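Long-range contacts in phytase (Citrobacter braakii, PDB 3ZHC), which belongs to branch 2 of the histidine phosphatase superfamily and is built round a mixed beta-sheet flanked by helices: residues 355-360 with 368-373; 105-110 with 318-323; 372-377 with 393-398. The protein carries 2 engineered substitutions. One frame throughout, in Å; residues are numbered along the deposited sequence.

Contact 1. Residues 355-360 with 368-373; sequences VFEKWK and WVQVSF
Trp359 has its CG anti to the carbonyl carbon (chi1 -68°), while Gln370, diagonally across, has its CG anti to the backbone N (chi1 -164°); with these torsions the pyrrole end of the indole crosses the glutamine's aliphatic root at a slant, Trp359 CD1 lying 4.0 Å from Gln370 CB. The two strands form an antiparallel beta hairpin, whose hydrogen-bonded pairs are Val355 with Ser372, Glu357 with Gln370 and Trp359 with Trp368. Each pair is closed by two nearly straight bonds, as in Glu357 N to Gln370 O at 2.8 Å and Gln370 N to Glu357 O at 2.9 Å. Between them, at the non-hydrogen-bonded positions, CA-H groups lean on carbonyls, Val369 CA reaching Glu357 O at 3.2 Å.

The face that holds Phe356, Lys358, Val369 and Val371 is largely apolar. Phe356 and Val371 lie side by side and point the same way, with Phe356 CD2 4.0 Å from Val371 CG2; valine, beta-branched and apolar, suits a strand and offers the ring a methyl. Lys358 suits this buried place because its extended chain is mostly methylene and carries NZ off to the carbonyl O of Leu300.

On the opposite face Glu357 brings a carboxylate to a buried position, where OE2 is met by a salt bridge from Lys395. Strand 28-38 flanks the hairpin beyond 355-360. The other carboxylate oxygen, Glu357 OE1, sits in the plane of the indole at its edge and takes the N-H of Trp359 NE1 on its anti side at 2.9 Å.

Contact 2. Residues 105-110 with 318-323; sequences VAVIAD and LLFIAG
Val105 opens the pairing beside Leu318: its CA-H leans on Leu318 O, and its CG2 faces Leu318 CB at 4.4 Å. The strands run parallel, 14° apart, and Ala106 and Ile108 each bond to the two residues that flank their partner. Ala106 then binds through both backbone groups, its N donating to Leu318 O at 3.1 Å and its O accepting from Phe320 N. Its small methyl leaves room for the tip of Leu319, whose CD1 comes to 4.1 Å from Ala106 CB.

Val107 turns to the other face and lies alongside Phe320. With CG1 anti to the backbone N (chi1 174°), that methyl meets the edge of the phenyl ring, near its plane, 4.0 Å from Phe320 CD2. The ring also stacks on Phe122 of helix 113-126. Ile108 repeats the double backbone link, N to Phe320 O at 3.0 Å and O from Ala322 N at 2.8 Å, and its long branch reaches back so that CD1 touches Leu319 CD1 at 4.0 Å. Leu319 and Ile321 in turn pack against helix 282-301.

Ala109 lies beside Ala322, both methyls on the face of Val105 and Val107, CB to CB 4.1 Å; small residues fit here, next to helix 113-126. Asp110 leaves the strand; its N still binds Ala322 O, and its OD2 is hydrogen-bonded to His324 NE2, just past Gly323. Hydrophobic residues on both faces, helix 113-126 over one and helix 282-301 over the other, make this the parallel centre of an alpha/beta/alpha sandwich, the core typical of the histidine phosphatase superfamily.

Contact 3. Residues 372-377 with 393-398; sequences SFVYQT and AGKVDL
The Tyr375 ring lies with one face over the backbone of Gly394, whose CA stands 4.0 Å from the ring centroid and 27° off its normal, a CH-pi contact. At an edge, in the ring plane, sits Phe373 O of the tyrosine's own strand. Glycine suits the place because, lacking a side chain, it lets the ring lie directly on the chain. Tyr375 CG takes the crowded position between its N and carbonyl carbon (chi1 71°), which folds the ring across the partner strand; CE1 touches Val396 CG2 at 4.0 Å, and OH binds the carbonyl O of Pro342. The Phe373 ring instead leads away to meet Trp339, leaving only its CB against Leu398 CD1.

On the face of the sheet that holds Ser372 and Val374, Lys395 crosses Val374, its CG 4.0 Å from Val374 CG2, and its extended chain runs on until CE comes 3.4 Å from Ser372 OG. Its ammonium makes a cation-pi contact with Trp87.

The backbones bond at Phe373 with Val396, N to O 2.9 Å and O to N 3.0 Å, and at Tyr375 with Gly394, where the return bond from Gly394 N is weak. Val396 and Leu398 also pack on Gln61 of the second subunit. The arrangement is an antiparallel strand pair whose connection includes helix 378-382, rather than a tight hairpin, and it extends the mixed sheet of the phosphatase fold.

Read from the N terminus, contact 2 comes first: it closes a helix-rich loop of 207 residues and brings strand 318-323 beside strand 105-109. Contact 1 opens after that and closes a short hairpin with seven residues between its segments. Contact 3 starts where contact 1 ends, sharing Ser372 and Phe373, and closes a 15-residue loop. Contact 2 is in series with the others, while contacts 1 and 3 overlap by those residues; no loop encloses another. Contacts 1 and 3 touch, Val371 O lying 3.0 Å from Leu398 N in a probable hydrogen bond. Contact 2 touches neither; strand 28-38, paired with 318-323 and 353-361, links it to contact 1, and strand 366-375 carries the sheet on to contact 3.

Contact 1. Residues 355-360 with 368-373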
loop_
_atom_site.group_PDB
_atom_site.type_symbol
_atom_site.label_atom_id
_atom_site.label_comp_id
_atom_site.label_asym_id
_atom_site.label_seq_id
_atom_site.Cartn_x
_atom_site.Cartn_y
_atom_site.Cartn_z
ATOM N N VAL B 355 -18.896 9.628 0.770
ATOM C CA VAL B 355 -19.956 10.351 0.041
ATOM C C VAL B 355 -20.691 9.419 -0.921
ATOM O O VAL B 355 -20.074 8.831 -1.790
ATOM C CB VAL B 355 -19.356 11.564 -0.732
ATOM C CG1 VAL B 355 -20.429 12.326 -1.477
ATOM C CG2 VAL B 355 -18.624 12.491 0.230
ATOM N N PHE B 356 -22.008 9.304 -0.740
ATOM C CA PHE B 356 -22.882 8.502 -1.588
ATOM C C PHE B 356 -23.714 9.486 -2.418
ATOM O O PHE B 356 -24.549 10.202 -1.868
ATOM C CB PHE B 356 -23.778 7.600 -0.743
ATOM C CG PHE B 356 -23.018 6.638 0.139
ATOM C CD1 PHE B 356 -22.584 7.028 1.418
ATOM C CD2 PHE B 356 -22.732 5.344 -0.297
ATOM C CE1 PHE B 356 -21.865 6.122 2.254
ATOM C CE2 PHE B 356 -22.021 4.438 0.528
ATOM C CZ PHE B 356 -21.588 4.839 1.803
ATOM N N GLU B 357 -23.467 9.513 -3.733
ATOM C CA GLU B 357 -24.119 10.429 -4.675
ATOM C C GLU B 357 -25.109 9.702 -5.571
ATOM O O GLU B 357 -24.763 8.703 -6.149
ATOM C CB GLU B 357 -23.068 11.084 -5.563
ATOM C CG GLU B 357 -22.122 12.041 -4.847
ATOM C CD GLU B 357 -20.895 12.396 -5.674
ATOM O OE1 GLU B 357 -20.849 12.083 -6.884
ATOM O OE2 GLU B 357 -19.959 12.992 -5.108
ATOM N N LYS B 358 -26.340 10.226 -5.669
ATOM C CA LYS B 358 -27.374 9.697 -6.577
ATOM C C LYS B 358 -27.398 10.566 -7.838
ATOM O O LYS B 358 -27.775 11.744 -7.779
ATOM C CB LYS B 358 -28.744 9.677 -5.924
ATOM C CG LYS B 358 -29.848 9.006 -6.775
ATOM C CD LYS B 358 -31.137 8.982 -6.017
ATOM C CE LYS B 358 -32.251 8.424 -6.815
ATOM N NZ LYS B 358 -33.573 8.609 -6.104
ATOM N N TRP B 359 -26.987 9.969 -8.965
ATOM C CA TRP B 359 -26.979 10.614 -10.271
ATOM C C TRP B 359 -28.111 10.057 -11.146
ATOM O O TRP B 359 -28.342 8.833 -11.160
ATOM C CB TRP B 359 -25.645 10.377 -10.968
ATOM C CG TRP B 359 -24.510 11.048 -10.332
ATOM C CD1 TRP B 359 -23.740 10.569 -9.310
ATOM C CD2 TRP B 359 -23.992 12.335 -10.662
ATOM N NE1 TRP B 359 -22.768 11.485 -8.981
ATOM C CE2 TRP B 359 -22.897 12.581 -9.797
ATOM C CE3 TRP B 359 -24.345 13.315 -11.611
ATOM C CZ2 TRP B 359 -22.144 13.772 -9.848
ATOM C CZ3 TRP B 359 -23.590 14.511 -11.667
ATOM C CH2 TRP B 359 -22.506 14.723 -10.788
ATOM N N LYS B 360 -28.813 10.947 -11.869
ATOM C CA LYS B 360 -29.857 10.549 -12.828
ATOM C C LYS B 360 -29.292 10.734 -14.229
ATOM O O LYS B 360 -28.825 11.828 -14.564
ATOM C CB LYS B 360 -31.132 11.380 -12.675
ATOM C CG LYS B 360 -32.322 10.875 -13.563
ATOM C CD LYS B 360 -33.574 11.759 -13.466
ATOM C CE LYS B 360 -33.409 13.086 -14.242
ATOM N NZ LYS B 360 -34.696 13.896 -14.300
ATOM N N TRP B 368 -28.326 6.173 -10.731
ATOM C CA TRP B 368 -27.027 5.549 -10.470
ATOM C C TRP B 368 -26.395 6.127 -9.200
ATOM O O TRP B 368 -26.636 7.285 -8.860
ATOM C CB TRP B 368 -26.101 5.746 -11.677
ATOM C CG TRP B 368 -26.766 5.312 -12.970
ATOM C CD1 TRP B 368 -27.577 6.076 -13.772
ATOM C CD2 TRP B 368 -26.694 4.023 -13.589
ATOM N NE1 TRP B 368 -28.006 5.347 -14.853
ATOM C CE2 TRP B 368 -27.482 4.084 -14.773
ATOM C CE3 TRP B 368 -26.034 2.825 -13.273
ATOM C CZ2 TRP B 368 -27.628 2.983 -15.638
ATOM C CZ3 TRP B 368 -26.182 1.727 -14.134
ATOM C CH2 TRP B 368 -26.973 1.817 -15.303
ATOM N N VAL B 369 -25.589 5.303 -8.513
ATOM C CA VAL B 369 -24.942 5.677 -7.253
ATOM C C VAL B 369 -23.430 5.684 -7.391
ATOM O O VAL B 369 -22.852 4.663 -7.761
ATOM C CB VAL B 369 -25.317 4.701 -6.093
ATOM C CG1 VAL B 369 -24.634 5.125 -4.784
ATOM C CG2 VAL B 369 -26.805 4.633 -5.908
ATOM N N GLN B 370 -22.796 6.834 -7.096
ATOM C CA GLN B 370 -21.329 6.954 -7.072
ATOM C C GLN B 370 -20.871 7.121 -5.634
ATOM O O GLN B 370 -21.497 7.869 -4.868
ATOM C CB GLN B 370 -20.830 8.139 -7.907
ATOM C CG GLN B 370 -19.321 8.029 -8.209
ATOM C CD GLN B 370 -18.832 9.090 -9.126
ATOM O OE1 GLN B 370 -19.011 10.279 -8.863
ATOM N NE2 GLN B 370 -18.190 8.680 -10.228
ATOM N N VAL B 371 -19.782 6.428 -5.275
ATOM C CA VAL B 371 -19.232 6.449 -3.928
ATOM C C VAL B 371 -17.833 7.065 -3.964
ATOM O O VAL B 371 -16.995 6.659 -4.771
ATOM C CB VAL B 371 -19.151 5.037 -3.300
ATOM C CG1 VAL B 371 -18.726 5.133 -1.812
ATOM C CG2 VAL B 371 -20.465 4.316 -3.423
ATOM N N SER B 372 -17.596 8.042 -3.084
ATOM C CA SER B 372 -16.312 8.734 -2.992
ATOM C C SER B 372 -15.873 8.901 -1.559
ATOM O O SER B 372 -16.681 8.788 -0.638
ATOM C CB SER B 372 -16.425 10.123 -3.623
ATOM O OG SER B 372 -16.768 10.030 -4.980
ATOM N N PHE B 373 -14.579 9.165 -1.374
ATOM C CA PHE B 373 -14.064 9.553 -0.062
ATOM C C PHE B 373 -13.461 10.948 -0.187
ATOM O O PHE B 373 -12.471 11.120 -0.874
ATOM C CB PHE B 373 -13.053 8.561 0.536
ATOM C CG PHE B 373 -12.920 8.713 2.038
ATOM C CD1 PHE B 373 -12.071 9.655 2.585
ATOM C CD2 PHE B 373 -13.691 7.917 2.908
ATOM C CE1 PHE B 373 -11.971 9.800 3.985
ATOM C CE2 PHE B 373 -13.594 8.061 4.297
ATOM C CZ PHE B 373 -12.738 8.997 4.831
#

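Contact 2. Residues 105-110 with 318-323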
loop_
_atom_site.group_PDB
_atom_site.type_symbol
_atom_site.label_atom_id
_atom_site.label_comp_id
_atom_site.label_asym_id
_atom_site.label_seq_id
_atom_site.Cartn_x
_atom_site.Cartn_y
_atom_site.Cartn_z
ATOM N N VAL B 105 -31.625 20.286 3.079
ATOM C CA VAL B 105 -30.480 19.886 3.878
ATOM C C VAL B 105 -30.946 19.440 5.252
ATOM O O VAL B 105 -31.751 20.110 5.880
ATOM C CB VAL B 105 -29.433 21.032 4.008
ATOM C CG1 VAL B 105 -28.238 20.594 4.869
ATOM C CG2 VAL B 105 -28.945 21.474 2.636
ATOM N N ALA B 106 -30.431 18.291 5.690
ATOM C CA ALA B 106 -30.675 17.752 7.021
ATOM C C ALA B 106 -29.343 17.230 7.585
ATOM O O ALA B 106 -28.512 16.714 6.841
ATOM C CB ALA B 106 -31.702 16.663 6.977
ATOM N N VAL B 107 -29.147 17.381 8.893
ATOM C CA VAL B 107 -27.928 16.904 9.570
ATOM C C VAL B 107 -28.285 16.041 10.782
ATOM O O VAL B 107 -29.151 16.405 11.568
ATOM C CB VAL B 107 -27.017 18.071 9.993
ATOM C CG1 VAL B 107 -25.812 17.566 10.842
ATOM C CG2 VAL B 107 -26.536 18.819 8.772
ATOM N N ILE B 108 -27.606 14.896 10.898
ATOM C CA ILE B 108 -27.717 13.990 12.039
ATOM C C ILE B 108 -26.343 13.862 12.677
ATOM O O ILE B 108 -25.349 13.714 11.973
ATOM C CB ILE B 108 -28.160 12.590 11.620
ATOM C CG1 ILE B 108 -29.572 12.620 11.013
ATOM C CG2 ILE B 108 -28.107 11.626 12.820
ATOM C CD1 ILE B 108 -29.972 11.325 10.370
ATOM N N ALA B 109 -26.295 13.915 14.007
ATOM C CA ALA B 109 -25.061 13.749 14.755
ATOM C C ALA B 109 -25.252 12.764 15.894
ATOM O O ALA B 109 -26.367 12.660 16.479
ATOM C CB ALA B 109 -24.571 15.103 15.295
ATOM N N ASP B 110 -24.172 12.042 16.222
ATOM C CA ASP B 110 -24.155 11.173 17.372
ATOM C C ASP B 110 -24.166 12.115 18.632
ATOM O O ASP B 110 -23.890 13.309 18.520
ATOM C CB ASP B 110 -22.939 10.243 17.313
ATOM C CG ASP B 110 -22.981 9.110 18.330
ATOM O OD1 ASP B 110 -23.984 8.936 19.089
ATOM O OD2 ASP B 110 -21.992 8.379 18.375
ATOM N N LEU B 318 -29.174 16.781 0.472
ATOM C CA LEU B 318 -27.957 16.494 1.219
ATOM C C LEU B 318 -28.310 16.099 2.640
ATOM O O LEU B 318 -28.878 16.898 3.372
ATOM C CB LEU B 318 -27.030 17.723 1.225
ATOM C CG LEU B 318 -25.741 17.665 2.058
ATOM C CD1 LEU B 318 -24.840 16.530 1.589
ATOM C CD2 LEU B 318 -25.018 18.993 1.997
ATOM N N LEU B 319 -27.984 14.855 3.007
ATOM C CA LEU B 319 -28.100 14.351 4.373
ATOM C C LEU B 319 -26.657 14.168 4.840
ATOM O O LEU B 319 -25.938 13.345 4.283
ATOM C CB LEU B 319 -28.875 13.031 4.421
ATOM C CG LEU B 319 -28.986 12.295 5.769
ATOM C CD1 LEU B 319 -29.766 13.101 6.791
ATOM C CD2 LEU B 319 -29.615 10.891 5.601
ATOM N N PHE B 320 -26.238 14.941 5.846
ATOM C CA PHE B 320 -24.876 14.867 6.408
ATOM C C PHE B 320 -24.978 14.181 7.749
ATOM O O PHE B 320 -25.749 14.617 8.603
ATOM C CB PHE B 320 -24.294 16.270 6.543
ATOM C CG PHE B 320 -22.895 16.310 7.117
ATOM C CD1 PHE B 320 -21.782 16.202 6.281
ATOM C CD2 PHE B 320 -22.691 16.464 8.510
ATOM C CE1 PHE B 320 -20.475 16.241 6.809
ATOM C CE2 PHE B 320 -21.377 16.504 9.048
ATOM C CZ PHE B 320 -20.277 16.397 8.198
ATOM N N ILE B 321 -24.208 13.103 7.939
ATOM C CA ILE B 321 -24.246 12.298 9.170
ATOM C C ILE B 321 -22.854 12.326 9.840
ATOM O O ILE B 321 -21.878 11.852 9.256
ATOM C CB ILE B 321 -24.706 10.846 8.906
ATOM C CG1 ILE B 321 -26.048 10.824 8.154
ATOM C CG2 ILE B 321 -24.832 10.059 10.231
ATOM C CD1 ILE B 321 -26.639 9.426 7.967
ATOM N N ALA B 322 -22.795 12.893 11.057
ATOM C CA ALA B 322 -21.551 13.025 11.840
ATOM C C ALA B 322 -21.380 11.844 12.812
ATOM O O ALA B 322 -22.104 11.725 13.818
ATOM C CB ALA B 322 -21.524 14.346 12.597
ATOM N N GLY B 323 -20.415 10.988 12.493
ATOM C CA GLY B 323 -20.072 9.838 13.295
ATOM C C GLY B 323 -18.593 9.821 13.613
ATOM O O GLY B 323 -17.970 10.877 13.772
#

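Contact 3. Residues 372-377 with 393-398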
loop_
_atom_site.group_PDB
_atom_site.type_symbol
_atom_site.label_atom_id
_atom_site.label_comp_id
_atom_site.label_asym_id
_atom_site.label_seq_id
_atom_site.Cartn_x
_atom_site.Cartn_y
_atom_site.Cartn_z
ATOM N N SER B 372 -17.596 8.042 -3.084
ATOM C CA SER B 372 -16.312 8.734 -2.992
ATOM C C SER B 372 -15.873 8.901 -1.559
ATOM O O SER B 372 -16.681 8.788 -0.638
ATOM C CB SER B 372 -16.425 10.123 -3.623
ATOM O OG SER B 372 -16.768 10.030 -4.980
ATOM N N PHE B 373 -14.579 9.165 -1.374
ATOM C CA PHE B 373 -14.064 9.553 -0.062
ATOM C C PHE B 373 -13.461 10.948 -0.187
ATOM O O PHE B 373 -12.471 11.120 -0.874
ATOM C CB PHE B 373 -13.053 8.561 0.536
ATOM C CG PHE B 373 -12.920 8.713 2.038
ATOM C CD1 PHE B 373 -12.071 9.655 2.585
ATOM C CD2 PHE B 373 -13.691 7.917 2.908
ATOM C CE1 PHE B 373 -11.971 9.800 3.985
ATOM C CE2 PHE B 373 -13.594 8.061 4.297
ATOM C CZ PHE B 373 -12.738 8.997 4.831
ATOM N N VAL B 374 -14.088 11.932 0.482
ATOM C CA VAL B 374 -13.628 13.339 0.483
ATOM C C VAL B 374 -12.936 13.633 1.827
ATOM O O VAL B 374 -13.487 13.343 2.897
ATOM C CB VAL B 374 -14.790 14.313 0.222
ATOM C CG1 VAL B 374 -14.327 15.751 0.306
ATOM C CG2 VAL B 374 -15.398 14.033 -1.140
ATOM N N TYR B 375 -11.733 14.209 1.750
ATOM C CA TYR B 375 -10.873 14.424 2.909
ATOM C C TYR B 375 -9.884 15.565 2.668
ATOM O O TYR B 375 -9.780 16.075 1.557
ATOM C CB TYR B 375 -10.076 13.151 3.164
ATOM C CG TYR B 375 -9.009 12.906 2.092
ATOM C CD1 TYR B 375 -9.358 12.445 0.792
ATOM C CD2 TYR B 375 -7.653 13.152 2.363
ATOM C CE1 TYR B 375 -8.360 12.233 -0.197
ATOM C CE2 TYR B 375 -6.654 12.942 1.385
ATOM C CZ TYR B 375 -7.008 12.487 0.119
ATOM O OH TYR B 375 -6.040 12.292 -0.803
ATOM N N GLN B 376 -9.162 15.940 3.726
ATOM C CA GLN B 376 -8.066 16.904 3.652
ATOM C C GLN B 376 -6.789 16.183 3.892
ATOM O O GLN B 376 -6.719 15.317 4.792
ATOM C CB GLN B 376 -8.218 17.977 4.714
ATOM C CG GLN B 376 -9.355 18.972 4.424
ATOM C CD GLN B 376 -10.071 19.419 5.666
ATOM O OE1 GLN B 376 -10.488 18.598 6.458
ATOM N NE2 GLN B 376 -10.233 20.731 5.836
ATOM N N THR B 377 -5.751 16.514 3.111
ATOM C CA THR B 377 -4.417 15.972 3.355
ATOM C C THR B 377 -3.932 16.486 4.714
ATOM O O THR B 377 -4.441 17.503 5.222
ATOM C CB THR B 377 -3.397 16.347 2.251
ATOM O OG1 THR B 377 -3.300 17.765 2.132
ATOM C CG2 THR B 377 -3.814 15.761 0.901
ATOM N N ALA B 393 -10.601 19.881 -2.096
ATOM C CA ALA B 393 -10.322 18.881 -1.083
ATOM C C ALA B 393 -9.902 17.625 -1.803
ATOM O O ALA B 393 -10.215 17.451 -2.988
ATOM C CB ALA B 393 -11.557 18.615 -0.232
ATOM N N GLY B 394 -9.191 16.748 -1.108
ATOM C CA GLY B 394 -8.830 15.455 -1.659
ATOM C C GLY B 394 -10.103 14.650 -1.933
ATOM O O GLY B 394 -11.081 14.749 -1.189
ATOM N N LYS B 395 -10.090 13.876 -3.011
ATOM C CA LYS B 395 -11.224 13.033 -3.386
ATOM C C LYS B 395 -10.691 11.767 -4.054
ATOM O O LYS B 395 -9.930 11.850 -5.043
ATOM C CB LYS B 395 -12.186 13.792 -4.300
ATOM C CG LYS B 395 -13.516 13.084 -4.550
ATOM C CD LYS B 395 -14.568 14.031 -5.190
ATOM C CE LYS B 395 -15.969 13.343 -5.308
ATOM N NZ LYS B 395 -17.103 14.280 -5.727
ATOM N N VAL B 396 -11.074 10.609 -3.497
ATOM C CA VAL B 396 -10.708 9.302 -4.008
ATOM C C VAL B 396 -11.980 8.603 -4.473
ATOM O O VAL B 396 -12.936 8.471 -3.705
ATOM C CB VAL B 396 -9.989 8.440 -2.937
ATOM C CG1 VAL B 396 -9.821 6.999 -3.417
ATOM C CG2 VAL B 396 -8.631 9.044 -2.580
ATOM N N ASP B 397 -11.979 8.160 -5.737
ATOM C CA ASP B 397 -13.110 7.461 -6.332
ATOM C C ASP B 397 -13.128 6.032 -5.792
ATOM O O ASP B 397 -12.177 5.281 -6.007
ATOM C CB ASP B 397 -13.002 7.472 -7.873
ATOM C CG ASP B 397 -14.325 7.115 -8.578
ATOM O OD1 ASP B 397 -15.302 6.577 -7.918
ATOM O OD2 ASP B 397 -14.392 7.379 -9.818
ATOM N N LEU B 398 -14.203 5.672 -5.084
ATOM C CA LEU B 398 -14.356 4.329 -4.515
ATOM C C LEU B 398 -15.138 3.437 -5.493
ATOM O O LEU B 398 -16.024 3.928 -6.237
ATOM C CB LEU B 398 -15.033 4.380 -3.146
ATOM C CG LEU B 398 -14.343 5.286 -2.109
ATOM C CD1 LEU B 398 -15.089 5.226 -0.830
ATOM C CD2 LEU B 398 -12.867 4.904 -1.879
#